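Local coordinates for cellulase IBT99 (PDB 6WBT), which probably hydrolyses 6-phospho-alpha-glucosides as an NAD- and manganese-dependent family 4 glycosidase of gut microorganisms, at residues K22-L25 with K30-I33; R94-Q99 with I432-G437; Y202-H207 with Y269-D274. All coordinates share one frame; numbering follows the deposited sequence.

Contact 1 (K22-L25 with K30-I33)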
loop_
_atom_site.group_PDB
_atom_site.type_symbol
_atom_site.label_atom_id
_atom_site.label_comp_id
_atom_site.label_asym_id
_atom_site.label_seq_id
_atom_site.Cartn_x
_atom_site.Cartn_y
_atom_site.Cartn_z
ATOM N N LYS A 22 -31.887 21.078 25.906
ATOM C CA LYS A 22 -32.903 21.824 25.171
ATOM C C LYS A 22 -32.881 21.470 23.690
ATOM O O LYS A 22 -33.938 21.362 23.056
ATOM C CB LYS A 22 -32.695 23.325 25.376
ATOM C CG LYS A 22 -33.882 24.191 24.980
ATOM C CD LYS A 22 -33.750 24.725 23.563
ATOM C CE LYS A 22 -34.933 25.607 23.198
ATOM N NZ LYS A 22 -34.835 26.122 21.804
ATOM N N ASP A 23 -31.688 21.283 23.121
ATOM C CA ASP A 23 -31.593 20.878 21.723
ATOM C C ASP A 23 -32.121 19.465 21.511
ATOM O O ASP A 23 -32.585 19.136 20.413
ATOM C CB ASP A 23 -30.147 20.989 21.242
ATOM C CG ASP A 23 -29.713 22.428 21.035
ATOM O OD1 ASP A 23 -30.393 23.152 20.278
ATOM O OD2 ASP A 23 -28.700 22.839 21.638
ATOM N N LEU A 24 -32.062 18.618 22.541
ATOM C CA LEU A 24 -32.645 17.285 22.441
ATOM C C LEU A 24 -34.160 17.320 22.601
ATOM O O LEU A 24 -34.868 16.543 21.950
ATOM C CB LEU A 24 -32.021 16.358 23.485
ATOM C CG LEU A 24 -32.508 14.908 23.498
ATOM C CD1 LEU A 24 -32.189 14.217 22.180
ATOM C CD2 LEU A 24 -31.904 14.148 24.667
ATOM N N LEU A 25 -34.673 18.217 23.447
ATOM C CA LEU A 25 -36.114 18.348 23.623
ATOM C C LEU A 25 -36.790 18.977 22.413
ATOM O O LEU A 25 -37.983 18.738 22.190
ATOM C CB LEU A 25 -36.419 19.168 24.876
ATOM C CG LEU A 25 -36.030 18.543 26.218
ATOM C CD1 LEU A 25 -36.392 19.467 27.373
ATOM C CD2 LEU A 25 -36.686 17.181 26.387
ATOM N N LYS A 30 -39.228 13.310 16.843
ATOM C CA LYS A 30 -38.336 12.367 16.178
ATOM C C LYS A 30 -37.601 11.460 17.153
ATOM O O LYS A 30 -37.260 10.326 16.795
ATOM C CB LYS A 30 -37.320 13.123 15.315
ATOM C CG LYS A 30 -37.948 14.065 14.297
ATOM C CD LYS A 30 -37.685 13.610 12.868
ATOM C CE LYS A 30 -38.382 12.296 12.557
ATOM N NZ LYS A 30 -38.079 11.821 11.179
ATOM N N ILE A 31 -37.349 11.924 18.373
ATOM C CA ILE A 31 -36.648 11.148 19.389
ATOM C C ILE A 31 -37.637 10.872 20.514
ATOM O O ILE A 31 -38.035 11.791 21.243
ATOM C CB ILE A 31 -35.397 11.869 19.909
ATOM C CG1 ILE A 31 -34.299 11.905 18.841
ATOM C CG2 ILE A 31 -34.872 11.187 21.162
ATOM C CD1 ILE A 31 -34.435 13.020 17.830
ATOM N N ASN A 32 -38.037 9.611 20.653
ATOM C CA ASN A 32 -38.989 9.207 21.686
ATOM C C ASN A 32 -38.217 8.973 22.978
ATOM O O ASN A 32 -37.559 7.944 23.145
ATOM C CB ASN A 32 -39.752 7.961 21.252
ATOM C CG ASN A 32 -40.994 7.723 22.082
ATOM O OD1 ASN A 32 -41.041 6.810 22.907
ATOM N ND2 ASN A 32 -42.010 8.552 21.874
ATOM N N ILE A 33 -38.298 9.928 23.898
ATOM C CA ILE A 33 -37.489 9.911 25.113
ATOM C C ILE A 33 -38.277 9.219 26.219
ATOM O O ILE A 33 -39.250 9.771 26.742
ATOM C CB ILE A 33 -37.078 11.329 25.529
ATOM C CG1 ILE A 33 -36.298 12.009 24.400
ATOM C CG2 ILE A 33 -36.249 11.288 26.802
ATOM C CD1 ILE A 33 -35.940 13.452 24.685
#
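Leu24 and Ile33 make the closest approach between the end of helix 17-25 and the loop and first residue of strand 33-39. The terminal methyl CD1 of Ile33 lies 3.9 Å from the branch carbon CG of Leu24 and 4.1 Å from Leu24 CD2, so the methyl lies against the CG-CD2 side of the leucine. It gets there because the Ile33 chain is extended at its second torsion (chi2 176°), which carries CD1 toward the helix. The same methyl also touches the next leucine, with Leu25 CD2 4.2 Å from Ile33 CD1 and the side chains crossing at about a right angle. Leu24 CD1 turns instead to Ile31, 4.2 Å from Ile31 CG2, again at about a right angle. No hydrogen bond links the segments, and the apolar patch buries 150 Å². The looser side belongs to the polar residues. Lys30 and Asn32 are exposed and do not touch the helix segment, Lys30 making weak polar contacts with His334 and Glu336, while Lys22 pairs with Asp26. Helix 17-25 follows strand 5-10 and leads to the neighbouring parallel strand 33-39, the first beta-alpha-beta crossover of a Rossmann-type NAD-binding domain.

Contact 2 (R94-Q99 with I432-G437); sequences RVKDEQ and IEANKG. With G6P (6-O-phosphono-alpha-D-glucopyranose), chain F.
Lys96 and Ala434 meet where helix 90-103 passes the end of helix 421-434: the aliphatic CG of the lysine lies 4.3 Å from the alanine CB, both CB atoms being directed across the gap. Beside them Asp97 and Asn435 face each other without bonding, as Asp97 OD1 stays 4.4 Å from Asn435 ND2. Arg122 joins these two side chains instead, through a salt bridge to Asp97 OD2 and a hydrogen bond to Asn435 OD1, while Asn435 ND2 turns back to the carbonyl of Met431. Only 88 Å² is buried directly, consistent with a junction mediated by this third residue. Helix 90-103 belongs to the family 4 glycosidase NAD-binding region, and another side of it serves the sugar-phosphate pocket. There Arg94 stretches out with CG anti to the backbone N (chi1 177°), its chain extended as far as NE. The guanidinium meets the phosphate edge-on, with the phosphorus in its plane, and Arg94 NH1 donates to G6P O2P at 2.9 Å along a nearly straight line (176°). One turn along, Glu98 OE2 forms a long salt bridge with Arg94 NE, 3.8 Å apart, and Glu98 OE1 is hydrogen-bonded to Gly287 N and to Thr285 OG1.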
loop_
_atom_site.group_PDB
_atom_site.type_symbol
_atom_site.label_atom_id
_atom_site.label_comp_id
_atom_site.label_asym_id
_atom_site.label_seq_id
_atom_site.Cartn_x
_atom_site.Cartn_y
_atom_site.Cartn_z
ATOM N N ARG A 94 -7.317 22.052 33.373
ATOM C CA ARG A 94 -7.127 22.711 32.085
ATOM C C ARG A 94 -6.251 23.950 32.221
ATOM O O ARG A 94 -5.358 24.178 31.397
ATOM C CB ARG A 94 -8.478 23.078 31.472
ATOM C CG ARG A 94 -8.359 23.838 30.163
ATOM C CD ARG A 94 -9.715 24.147 29.559
ATOM N NE ARG A 94 -9.583 24.907 28.320
ATOM C CZ ARG A 94 -10.602 25.259 27.544
ATOM N NH1 ARG A 94 -11.840 24.920 27.876
ATOM N NH2 ARG A 94 -10.381 25.950 26.435
ATOM N N VAL A 95 -6.488 24.762 33.255
ATOM C CA VAL A 95 -5.675 25.958 33.445
ATOM C C VAL A 95 -4.261 25.585 33.866
ATOM O O VAL A 95 -3.312 26.335 33.610
ATOM C CB VAL A 95 -6.337 26.910 34.460
ATOM C CG1 VAL A 95 -7.788 27.151 34.089
ATOM C CG2 VAL A 95 -6.229 26.361 35.874
ATOM N N LYS A 96 -4.088 24.426 34.508
ATOM C CA LYS A 96 -2.749 23.995 34.885
ATOM C C LYS A 96 -1.971 23.485 33.680
ATOM O O LYS A 96 -0.746 23.645 33.621
ATOM C CB LYS A 96 -2.824 22.921 35.970
ATOM C CG LYS A 96 -1.492 22.637 36.645
ATOM C CD LYS A 96 -0.888 23.913 37.209
ATOM C CE LYS A 96 0.495 23.668 37.787
ATOM N NZ LYS A 96 1.124 24.932 38.263
ATOM N N ASP A 97 -2.658 22.877 32.709
ATOM C CA ASP A 97 -1.991 22.475 31.477
ATOM C C ASP A 97 -1.567 23.690 30.662
ATOM O O ASP A 97 -0.459 23.722 30.114
ATOM C CB ASP A 97 -2.908 21.573 30.651
ATOM C CG ASP A 97 -3.277 20.295 31.375
ATOM O OD1 ASP A 97 -2.738 20.055 32.474
ATOM O OD2 ASP A 97 -4.112 19.532 30.844
ATOM N N GLU A 98 -2.435 24.700 30.575
ATOM C CA GLU A 98 -2.109 25.892 29.799
ATOM C C GLU A 98 -0.996 26.697 30.460
ATOM O O GLU A 98 -0.157 27.287 29.769
ATOM C CB GLU A 98 -3.359 26.751 29.613
ATOM C CG GLU A 98 -4.428 26.108 28.746
ATOM C CD GLU A 98 -5.754 26.838 28.819
ATOM O OE1 GLU A 98 -6.117 27.303 29.919
ATOM O OE2 GLU A 98 -6.433 26.951 27.777
ATOM N N GLN A 99 -0.966 26.729 31.794
ATOM C CA GLN A 99 0.056 27.507 32.487
ATOM C C GLN A 99 1.424 26.842 32.396
ATOM O O GLN A 99 2.446 27.529 32.283
ATOM C CB GLN A 99 -0.340 27.719 33.949
ATOM C CG GLN A 99 -1.354 28.830 34.163
ATOM C CD GLN A 99 -1.635 29.084 35.631
ATOM O OE1 GLN A 99 -1.802 30.228 36.053
ATOM N NE2 GLN A 99 -1.690 28.015 36.417
ATOM N N ILE A 432 4.036 15.032 34.258
ATOM C CA ILE A 432 4.026 13.826 35.084
ATOM C C ILE A 432 3.620 14.166 36.512
ATOM O O ILE A 432 2.802 13.469 37.125
ATOM C CB ILE A 432 5.401 13.132 35.038
ATOM C CG1 ILE A 432 5.736 12.686 33.613
ATOM C CG2 ILE A 432 5.428 11.938 35.981
ATOM C CD1 ILE A 432 4.853 11.576 33.096
ATOM N N GLU A 433 4.176 15.248 37.059
ATOM C CA GLU A 433 3.864 15.650 38.426
ATOM C C GLU A 433 2.479 16.277 38.534
ATOM O O GLU A 433 1.732 15.974 39.472
ATOM C CB GLU A 433 4.930 16.622 38.940
ATOM C CG GLU A 433 6.154 15.945 39.534
ATOM C CD GLU A 433 5.863 15.295 40.872
ATOM O OE1 GLU A 433 4.890 15.710 41.535
ATOM O OE2 GLU A 433 6.604 14.367 41.260
ATOM N N ALA A 434 2.119 17.151 37.591
ATOM C CA ALA A 434 0.832 17.831 37.661
ATOM C C ALA A 434 -0.343 16.883 37.455
ATOM O O ALA A 434 -1.467 17.220 37.840
ATOM C CB ALA A 434 0.773 18.957 36.629
ATOM N N ASN A 435 -0.110 15.711 36.865
ATOM C CA ASN A 435 -1.169 14.749 36.582
ATOM C C ASN A 435 -1.030 13.473 37.404
ATOM O O ASN A 435 -1.546 12.425 37.004
ATOM C CB ASN A 435 -1.196 14.417 35.090
ATOM C CG ASN A 435 -1.612 15.599 34.238
ATOM O OD1 ASN A 435 -2.750 15.674 33.776
ATOM N ND2 ASN A 435 -0.690 16.531 34.028
ATOM N N LYS A 436 -0.339 13.537 38.540
ATOM C CA LYS A 436 -0.228 12.382 39.426
ATOM C C LYS A 436 -1.596 12.074 40.020
ATOM O O LYS A 436 -2.133 12.858 40.809
ATOM C CB LYS A 436 0.808 12.645 40.515
ATOM C CG LYS A 436 2.221 12.254 40.110
ATOM C CD LYS A 436 3.271 12.907 40.992
ATOM C CE LYS A 436 3.162 12.455 42.437
ATOM N NZ LYS A 436 4.263 13.025 43.262
ATOM N N GLY A 437 -2.161 10.931 39.637
ATOM C CA GLY A 437 -3.515 10.560 39.982
ATOM C C GLY A 437 -4.446 10.476 38.792
ATOM O O GLY A 437 -5.467 9.780 38.868
HETATM C C1 G6P F . -15.080 24.379 19.621
HETATM C C2 G6P F . -13.989 23.311 19.630
HETATM C C3 G6P F . -13.780 22.753 21.033
HETATM C C4 G6P F . -13.587 23.886 22.033
HETATM C C5 G6P F . -14.752 24.862 21.919
HETATM C C6 G6P F . -14.660 26.006 22.924
HETATM O O1 G6P F . -16.341 23.776 19.930
HETATM O O2 G6P F . -14.353 22.247 18.745
HETATM O O3 G6P F . -12.632 21.898 21.043
HETATM O O4 G6P F . -13.524 23.357 23.362
HETATM O O5 G6P F . -14.788 25.386 20.591
HETATM O O6 G6P F . -13.571 25.811 23.823
HETATM P P G6P F . -13.476 26.696 25.164
HETATM O O1P G6P F . -12.007 27.018 25.291
HETATM O O2P G6P F . -14.028 25.797 26.244
HETATM O O3P G6P F . -14.346 27.893 24.861
#

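Contact 3 (Y202-H207 with Y269-D274)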
loop_
_atom_site.group_PDB
_atom_site.type_symbol
_atom_site.label_atom_id
_atom_site.label_comp_id
_atom_site.label_asym_id
_atom_site.label_seq_id
_atom_site.Cartn_x
_atom_site.Cartn_y
_atom_site.Cartn_z
ATOM N N TYR A 202 -7.411 19.590 12.773
ATOM C CA TYR A 202 -6.218 19.416 11.955
ATOM C C TYR A 202 -6.611 19.086 10.520
ATOM O O TYR A 202 -5.991 18.229 9.882
ATOM C CB TYR A 202 -5.337 18.310 12.540
ATOM C CG TYR A 202 -3.854 18.475 12.293
ATOM C CD1 TYR A 202 -3.106 19.380 13.033
ATOM C CD2 TYR A 202 -3.199 17.711 11.334
ATOM C CE1 TYR A 202 -1.754 19.531 12.818
ATOM C CE2 TYR A 202 -1.843 17.855 11.114
ATOM C CZ TYR A 202 -1.126 18.766 11.859
ATOM O OH TYR A 202 0.224 18.915 11.645
ATOM N N GLY A 203 -7.634 19.768 10.002
ATOM C CA GLY A 203 -8.182 19.433 8.701
ATOM C C GLY A 203 -8.246 20.588 7.725
ATOM O O GLY A 203 -7.727 21.676 7.996
ATOM N N TRP A 204 -8.875 20.349 6.575
ATOM C CA TRP A 204 -8.977 21.342 5.517
ATOM C C TRP A 204 -10.304 21.176 4.792
ATOM O O TRP A 204 -10.802 20.060 4.623
ATOM C CB TRP A 204 -7.820 21.222 4.514
ATOM C CG TRP A 204 -6.462 21.280 5.140
ATOM C CD1 TRP A 204 -5.779 20.244 5.710
ATOM C CD2 TRP A 204 -5.615 22.430 5.255
ATOM N NE1 TRP A 204 -4.562 20.679 6.175
ATOM C CE2 TRP A 204 -4.438 22.017 5.910
ATOM C CE3 TRP A 204 -5.738 23.769 4.871
ATOM C CZ2 TRP A 204 -3.388 22.893 6.184
ATOM C CZ3 TRP A 204 -4.695 24.638 5.146
ATOM C CH2 TRP A 204 -3.536 24.197 5.797
ATOM N N PHE A 205 -10.867 22.302 4.354
ATOM C CA PHE A 205 -12.099 22.322 3.572
ATOM C C PHE A 205 -11.728 22.433 2.097
ATOM O O PHE A 205 -11.341 23.509 1.627
ATOM C CB PHE A 205 -12.998 23.481 3.998
ATOM C CG PHE A 205 -13.522 23.362 5.401
ATOM C CD1 PHE A 205 -14.790 22.857 5.641
ATOM C CD2 PHE A 205 -12.752 23.763 6.481
ATOM C CE1 PHE A 205 -15.278 22.751 6.931
ATOM C CE2 PHE A 205 -13.233 23.658 7.772
ATOM C CZ PHE A 205 -14.499 23.152 7.997
ATOM N N THR A 206 -11.854 21.325 1.364
ATOM C CA THR A 206 -11.453 21.320 -0.040
ATOM C C THR A 206 -12.485 22.008 -0.928
ATOM O O THR A 206 -12.120 22.780 -1.821
ATOM C CB THR A 206 -11.211 19.888 -0.518
ATOM O OG1 THR A 206 -12.412 19.121 -0.370
ATOM C CG2 THR A 206 -10.101 19.239 0.291
ATOM N N HIS A 207 -13.770 21.739 -0.704
ATOM C CA HIS A 207 -14.843 22.367 -1.462
ATOM C C HIS A 207 -16.001 22.678 -0.528
ATOM O O HIS A 207 -16.301 21.897 0.378
ATOM C CB HIS A 207 -15.332 21.470 -2.608
ATOM C CG HIS A 207 -14.309 21.236 -3.676
ATOM N ND1 HIS A 207 -13.619 20.049 -3.798
ATOM C CD2 HIS A 207 -13.861 22.037 -4.672
ATOM C CE1 HIS A 207 -12.790 20.128 -4.824
ATOM N NE2 HIS A 207 -12.916 21.324 -5.371
ATOM N N TYR A 269 -2.543 27.279 15.868
ATOM C CA TYR A 269 -1.561 26.906 16.877
ATOM C C TYR A 269 -0.422 26.056 16.329
ATOM O O TYR A 269 0.661 26.042 16.926
ATOM C CB TYR A 269 -2.246 26.153 18.023
ATOM C CG TYR A 269 -3.503 26.826 18.524
ATOM C CD1 TYR A 269 -4.754 26.287 18.257
ATOM C CD2 TYR A 269 -3.440 28.007 19.252
ATOM C CE1 TYR A 269 -5.908 26.900 18.709
ATOM C CE2 TYR A 269 -4.587 28.628 19.706
ATOM C CZ TYR A 269 -5.818 28.071 19.433
ATOM O OH TYR A 269 -6.963 28.685 19.884
ATOM N N TYR A 270 -0.635 25.350 15.220
ATOM C CA TYR A 270 0.414 24.526 14.629
ATOM C C TYR A 270 1.270 25.312 13.642
ATOM O O TYR A 270 2.502 25.272 13.717
ATOM C CB TYR A 270 -0.200 23.304 13.939
ATOM C CG TYR A 270 -0.788 22.292 14.893
ATOM C CD1 TYR A 270 0.010 21.319 15.479
ATOM C CD2 TYR A 270 -2.140 22.308 15.209
ATOM C CE1 TYR A 270 -0.522 20.390 16.353
ATOM C CE2 TYR A 270 -2.680 21.383 16.081
ATOM C CZ TYR A 270 -1.867 20.427 16.651
ATOM O OH TYR A 270 -2.400 19.504 17.520
ATOM N N LEU A 271 0.635 26.025 12.713
ATOM C CA LEU A 271 1.376 26.801 11.728
ATOM C C LEU A 271 1.917 28.106 12.293
ATOM O O LEU A 271 2.885 28.647 11.745
ATOM C CB LEU A 271 0.493 27.095 10.514
ATOM C CG LEU A 271 0.018 25.875 9.723
ATOM C CD1 LEU A 271 -0.873 26.298 8.568
ATOM C CD2 LEU A 271 1.205 25.067 9.222
HETATM N N MSE A 272 1.321 28.626 13.362
HETATM C CA MSE A 272 1.775 29.881 13.948
HETATM C C MSE A 272 1.891 29.824 15.474
HETATM O O MSE A 272 1.172 30.537 16.173
HETATM C CB MSE A 272 0.826 31.018 13.551
HETATM C CG MSE A 272 0.590 31.145 12.052
HETATM SE SE MSE A 272 -1.017 32.155 11.595
HETATM C CE MSE A 272 -0.349 33.963 11.888
ATOM N N PRO A 273 2.791 28.983 15.998
ATOM C CA PRO A 273 2.993 28.975 17.455
ATOM C C PRO A 273 3.665 30.235 17.970
ATOM O O PRO A 273 3.484 30.580 19.144
ATOM C CB PRO A 273 3.864 27.733 17.683
ATOM C CG PRO A 273 4.594 27.559 16.404
ATOM C CD PRO A 273 3.629 27.973 15.328
ATOM N N ASP A 274 4.433 30.932 17.130
ATOM C CA ASP A 274 5.066 32.175 17.560
ATOM C C ASP A 274 4.024 33.226 17.921
ATOM O O ASP A 274 4.105 33.861 18.979
ATOM C CB ASP A 274 5.998 32.699 16.467
ATOM C CG ASP A 274 7.384 32.094 16.539
ATOM O OD1 ASP A 274 7.670 31.369 17.515
ATOM O OD2 ASP A 274 8.191 32.346 15.620
#
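Tyr202, at the start of strand 202-210, drives one edge of its ring into the face of Tyr270. The planes stand at 83° with centroids 4.7 Å apart, a T-shaped stack. Tyr202 CE1 sits over the centre of the Tyr270 ring, 3.6 Å from Tyr270 CG, and the adjacent Tyr202 CD1 lies 3.7 Å from Tyr270 CE2. The Tyr270 ring is set for this by a first torsion of -70°, which places CG anti to the carbonyl carbon. Beyond the stack, Tyr202 OH is hydrogen-bonded to the carbonyl of Leu385. Were Tyr270 cut back to alanine, the CD1-CE1 edge of Tyr202 would probably lose its aromatic face and a gap open beside Gln389, which touches both tyrosines. Gly203 follows, its carbonyl O accepting a hydrogen bond from Trp267 NE1. At Trp204 the contact is slighter: its CH2 lies 4.4 Å from Leu271 CD1, while its ring also meets Trp267 and, edge-to-face, Tyr382. Leu271 continues outward to a second subunit, where Thr413 packs on it and Ser421 is hydrogen-bonded to its carbonyl O. The evidence fits an aromatic core joining the antiparallel sheet of the family 4 glycosidase C-terminal domain to a segment at the subunit interface.

Contact 1 lies about 37 Å from contact 2 and 35 Å from contact 3, centre to centre, on the opposite side of the chain's centre from both. It comes first along the chain and is local, closing the turn between helix 17-25 and strand 33-39 of the large mixed sheet. In contact 2, 332 residues lie between the segments, which tie helix 90-103 to helix 421-434, and contact 3 is nested inside that loop, where strand 202-210 of the separate antiparallel sheet meets the end of helix 267-270. Contacts 2 and 3 come within about 8 Å, nearest atoms, without touching. Together they sample the NAD-binding region, the C-terminal domain and the connection back to helix 90-103.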